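Long-range contact in reticulocyte binding protein (Streptococcus agalactiae COH1, PDB 3FAW), which probably hydrolyses the alpha-1,6 branch linkages of pullulan, glycogen and related glucans as a pullulanase anchored to the streptococcal cell wall: residues 729-739 with 751-762. Numbering follows the deposited sequence.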
loop_
_atom_site.group_PDB
_atom_site.type_symbol
_atom_site.label_atom_id
_atom_site.label_comp_id
_atom_site.label_asym_id
_atom_site.label_seq_id
_atom_site.Cartn_x
_atom_site.Cartn_y
_atom_site.Cartn_z
ATOM N N ASP A 729 43.219 1.762 0.655
ATOM C CA ASP A 729 42.873 3.175 0.443
ATOM C C ASP A 729 41.418 3.522 0.816
ATOM O O ASP A 729 40.912 4.577 0.435
ATOM C CB ASP A 729 43.177 3.588 -1.005
ATOM C CG ASP A 729 42.259 2.926 -2.020
ATOM O OD1 ASP A 729 41.427 2.084 -1.629
ATOM O OD2 ASP A 729 42.380 3.247 -3.220
ATOM N N ILE A 730 40.764 2.639 1.569
ATOM C CA ILE A 730 39.377 2.843 1.993
ATOM C C ILE A 730 39.272 3.976 3.021
ATOM O O ILE A 730 39.977 3.972 4.034
ATOM C CB ILE A 730 38.787 1.540 2.590
ATOM C CG1 ILE A 730 38.623 0.479 1.497
ATOM C CG2 ILE A 730 37.447 1.797 3.267
ATOM C CD1 ILE A 730 37.585 0.831 0.436
ATOM N N LYS A 731 38.401 4.945 2.747
ATOM C CA LYS A 731 38.194 6.082 3.646
ATOM C C LYS A 731 36.864 5.928 4.383
ATOM O O LYS A 731 36.061 5.058 4.037
ATOM C CB LYS A 731 38.236 7.400 2.868
ATOM C CG LYS A 731 39.495 7.600 2.014
ATOM C CD LYS A 731 40.778 7.548 2.840
ATOM C CE LYS A 731 42.023 7.738 1.976
ATOM N NZ LYS A 731 43.266 7.852 2.800
ATOM N N GLU A 732 36.642 6.761 5.400
ATOM C CA GLU A 732 35.436 6.654 6.238
ATOM C C GLU A 732 34.165 6.839 5.404
ATOM O O GLU A 732 33.219 6.066 5.539
ATOM C CB GLU A 732 35.465 7.646 7.408
ATOM C CG GLU A 732 34.429 7.340 8.487
ATOM C CD GLU A 732 34.590 8.183 9.744
ATOM O OE1 GLU A 732 35.242 9.249 9.688
ATOM O OE2 GLU A 732 34.053 7.776 10.799
ATOM N N LYS A 733 34.158 7.860 4.547
ATOM C CA LYS A 733 33.130 8.012 3.515
ATOM C C LYS A 733 33.737 7.596 2.183
ATOM O O LYS A 733 34.774 8.129 1.784
ATOM C CB LYS A 733 32.639 9.458 3.433
ATOM C CG LYS A 733 31.890 9.936 4.669
ATOM C CD LYS A 733 31.357 11.345 4.468
ATOM C CE LYS A 733 30.492 11.790 5.631
ATOM N NZ LYS A 733 29.923 13.148 5.404
ATOM N N ASP A 734 33.118 6.640 1.497
ATOM C CA ASP A 734 33.697 6.130 0.250
ATOM C C ASP A 734 32.644 5.630 -0.742
ATOM O O ASP A 734 31.440 5.692 -0.468
ATOM C CB ASP A 734 34.719 5.026 0.564
ATOM C CG ASP A 734 35.988 5.152 -0.261
ATOM O OD1 ASP A 734 35.878 5.467 -1.465
ATOM O OD2 ASP A 734 37.092 4.930 0.294
ATOM N N LEU A 735 33.121 5.174 -1.906
ATOM C CA LEU A 735 32.276 4.682 -3.006
ATOM C C LEU A 735 32.543 3.216 -3.360
ATOM O O LEU A 735 32.019 2.708 -4.349
ATOM C CB LEU A 735 32.501 5.537 -4.259
ATOM C CG LEU A 735 32.109 7.012 -4.177
ATOM C CD1 LEU A 735 32.656 7.766 -5.376
ATOM C CD2 LEU A 735 30.600 7.167 -4.085
ATOM N N VAL A 736 33.366 2.542 -2.561
ATOM C CA VAL A 736 33.580 1.099 -2.714
ATOM C C VAL A 736 33.291 0.414 -1.382
ATOM O O VAL A 736 33.573 0.969 -0.318
ATOM C CB VAL A 736 35.019 0.766 -3.206
ATOM C CG1 VAL A 736 36.051 1.491 -2.383
ATOM C CG2 VAL A 736 35.271 -0.753 -3.181
ATOM N N ILE A 737 32.706 -0.776 -1.445
ATOM C CA ILE A 737 32.441 -1.570 -0.247
ATOM C C ILE A 737 32.512 -3.063 -0.567
ATOM O O ILE A 737 32.204 -3.489 -1.680
ATOM C CB ILE A 737 31.060 -1.213 0.392
ATOM C CG1 ILE A 737 30.973 -1.737 1.830
ATOM C CG2 ILE A 737 29.899 -1.753 -0.446
ATOM C CD1 ILE A 737 29.789 -1.194 2.599
ATOM N N ALA A 738 32.938 -3.848 0.415
ATOM C CA ALA A 738 32.978 -5.305 0.278
ATOM C C ALA A 738 32.586 -5.961 1.592
ATOM O O ALA A 738 32.986 -5.499 2.659
ATOM C CB ALA A 738 34.362 -5.765 -0.152
ATOM N N TYR A 739 31.803 -7.033 1.508
ATOM C CA TYR A 739 31.361 -7.761 2.698
ATOM C C TYR A 739 31.260 -9.258 2.463
ATOM O O TYR A 739 31.024 -9.711 1.346
ATOM C CB TYR A 739 30.018 -7.234 3.219
ATOM C CG TYR A 739 28.961 -7.001 2.164
ATOM C CD1 TYR A 739 27.960 -7.944 1.918
ATOM C CD2 TYR A 739 28.945 -5.821 1.429
ATOM C CE1 TYR A 739 26.980 -7.713 0.956
ATOM C CE2 TYR A 739 27.984 -5.587 0.472
ATOM C CZ TYR A 739 26.999 -6.526 0.239
ATOM O OH TYR A 739 26.048 -6.260 -0.723
ATOM N N VAL A 751 30.878 -10.354 -1.372
ATOM C CA VAL A 751 30.352 -9.393 -2.347
ATOM C C VAL A 751 31.213 -8.129 -2.375
ATOM O O VAL A 751 31.458 -7.519 -1.334
ATOM C CB VAL A 751 28.900 -8.972 -1.999
ATOM C CG1 VAL A 751 28.314 -8.092 -3.111
ATOM C CG2 VAL A 751 28.021 -10.196 -1.756
ATOM N N PHE A 752 31.660 -7.746 -3.571
ATOM C CA PHE A 752 32.467 -6.542 -3.778
ATOM C C PHE A 752 31.732 -5.587 -4.711
ATOM O O PHE A 752 31.321 -5.989 -5.798
ATOM C CB PHE A 752 33.813 -6.901 -4.409
ATOM C CG PHE A 752 34.629 -7.884 -3.607
ATOM C CD1 PHE A 752 35.610 -7.441 -2.732
ATOM C CD2 PHE A 752 34.429 -9.251 -3.747
ATOM C CE1 PHE A 752 36.366 -8.340 -2.000
ATOM C CE2 PHE A 752 35.178 -10.154 -3.019
ATOM C CZ PHE A 752 36.150 -9.698 -2.144
ATOM N N VAL A 753 31.565 -4.333 -4.290
ATOM C CA VAL A 753 30.935 -3.300 -5.127
ATOM C C VAL A 753 31.836 -2.072 -5.238
ATOM O O VAL A 753 31.941 -1.287 -4.291
ATOM C CB VAL A 753 29.564 -2.858 -4.557
ATOM C CG1 VAL A 753 28.997 -1.688 -5.357
ATOM C CG2 VAL A 753 28.580 -4.027 -4.550
ATOM N N ASN A 754 32.501 -1.925 -6.383
ATOM C CA ASN A 754 33.227 -0.698 -6.695
ATOM C C ASN A 754 32.311 0.263 -7.454
ATOM O O ASN A 754 32.140 0.141 -8.667
ATOM C CB ASN A 754 34.494 -0.979 -7.513
ATOM C CG ASN A 754 35.332 0.280 -7.751
ATOM O OD1 ASN A 754 35.082 1.328 -7.154
ATOM N ND2 ASN A 754 36.333 0.175 -8.623
ATOM N N ALA A 755 31.726 1.210 -6.726
ATOM C CA ALA A 755 30.885 2.243 -7.327
ATOM C C ALA A 755 31.694 3.487 -7.712
ATOM O O ALA A 755 31.118 4.498 -8.115
ATOM C CB ALA A 755 29.748 2.624 -6.374
ATOM N N ASP A 756 33.020 3.413 -7.581
ATOM C CA ASP A 756 33.897 4.519 -7.962
ATOM C C ASP A 756 34.090 4.525 -9.474
ATOM O O ASP A 756 33.928 3.497 -10.138
ATOM C CB ASP A 756 35.254 4.407 -7.252
ATOM C CG ASP A 756 35.999 5.740 -7.172
ATOM O OD1 ASP A 756 35.569 6.726 -7.804
ATOM O OD2 ASP A 756 37.028 5.800 -6.473
ATOM N N SER A 757 34.439 5.695 -10.002
ATOM C CA SER A 757 34.658 5.901 -11.434
ATOM C C SER A 757 36.106 5.623 -11.857
ATOM O O SER A 757 36.486 5.891 -12.996
ATOM C CB SER A 757 34.261 7.334 -11.814
ATOM O OG SER A 757 34.911 8.283 -10.985
ATOM N N LYS A 758 36.910 5.099 -10.932
ATOM C CA LYS A 758 38.250 4.594 -11.231
ATOM C C LYS A 758 38.384 3.203 -10.621
ATOM O O LYS A 758 37.631 2.844 -9.716
ATOM C CB LYS A 758 39.323 5.516 -10.644
ATOM C CG LYS A 758 39.219 5.705 -9.135
ATOM C CD LYS A 758 40.358 6.536 -8.584
ATOM C CE LYS A 758 40.188 6.752 -7.090
ATOM N NZ LYS A 758 41.428 7.282 -6.475
ATOM N N ALA A 759 39.342 2.426 -11.117
ATOM C CA ALA A 759 39.626 1.109 -10.555
ATOM C C ALA A 759 40.082 1.236 -9.101
ATOM O O ALA A 759 40.692 2.243 -8.723
ATOM C CB ALA A 759 40.684 0.393 -11.383
ATOM N N ARG A 760 39.761 0.226 -8.288
ATOM C CA ARG A 760 40.137 0.206 -6.871
ATOM C C ARG A 760 40.682 -1.155 -6.464
ATOM O O ARG A 760 40.104 -2.188 -6.805
ATOM C CB ARG A 760 38.940 0.549 -5.979
ATOM C CG ARG A 760 38.321 1.918 -6.226
ATOM C CD ARG A 760 39.236 3.060 -5.798
ATOM N NE ARG A 760 39.408 3.114 -4.347
ATOM C CZ ARG A 760 38.550 3.676 -3.496
ATOM N NH1 ARG A 760 37.430 4.239 -3.928
ATOM N NH2 ARG A 760 38.808 3.672 -2.196
ATOM N N ASN A 761 41.796 -1.142 -5.736
ATOM C CA ASN A 761 42.350 -2.347 -5.120
ATOM C C ASN A 761 41.718 -2.545 -3.750
ATOM O O ASN A 761 41.813 -1.665 -2.894
ATOM C CB ASN A 761 43.875 -2.233 -4.986
ATOM C CG ASN A 761 44.505 -3.438 -4.289
ATOM O OD1 ASN A 761 44.393 -3.596 -3.072
ATOM N ND2 ASN A 761 45.196 -4.273 -5.055
ATOM N N VAL A 762 41.067 -3.689 -3.553
ATOM C CA VAL A 762 40.478 -4.047 -2.260
ATOM C C VAL A 762 41.404 -5.009 -1.513
ATOM O O VAL A 762 41.656 -6.123 -1.975
ATOM C CB VAL A 762 39.092 -4.703 -2.436
ATOM C CG1 VAL A 762 38.527 -5.139 -1.090
ATOM C CG2 VAL A 762 38.130 -3.739 -3.122
HETATM O O HOH W 1 43.748 0.190 -1.651
HETATM O O HOH W 2 40.283 -0.212 -1.336
HETATM O O HOH W 3 40.992 5.828 -3.901
#
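An antiparallel beta hairpin of the C-terminal beta domain, with a salt-bridge network of one arginine and three aspartates beside the ends of its strands away from the turn, brings 736-739 against 751-754 and Arg-760 against Asp-729 and Asp-734. Paired backbone bonds join Ile-737 with Val-753 and Tyr-739 with Val-751, and Ala-755 N extends the pairing to Leu-735 O (2.8 Å). On the side facing helices 544-551 and 590-609 of the catalytic domain, Val-751 CB sits over one face of the Tyr-739 ring, 4.0 Å from its centroid, in a CH-pi contact; the Tyr-739 hydroxyl hydrogen-bonds with Thr-610. On the other side, Ala-738 CB meets Phe-752 CD1 at 3.3 Å, and Val-736 CG2 packs on Val-762 CG2.

Bends at chi2 and chi3 turn the Arg-760 guanidinium back, with one face beneath Val-736 CG1. Asp-734 takes the group end-on, Arg-760 NH1 to Asp-734 OD1 (3.2 Å) and NH2 to OD2 (3.3 Å), with the two planes 31° apart. Asp-729 grips it side-on through NH2 and NE, its carboxylate turned 72° from the guanidinium, and Arg-760 NH1 also reaches Asp-756 OD2 (3.0 Å). Backbone amides of Lys-731 and Leu-735 hold Asp-734 through its anti lone pairs, fixing its rotation. Three carboxylates around one buried guanidinium would be expected to favour its charged form. Their bonds join Asp-729 and strand 733-734 on one side, and the loop carrying Asp-756 on the other, to strand 760-762.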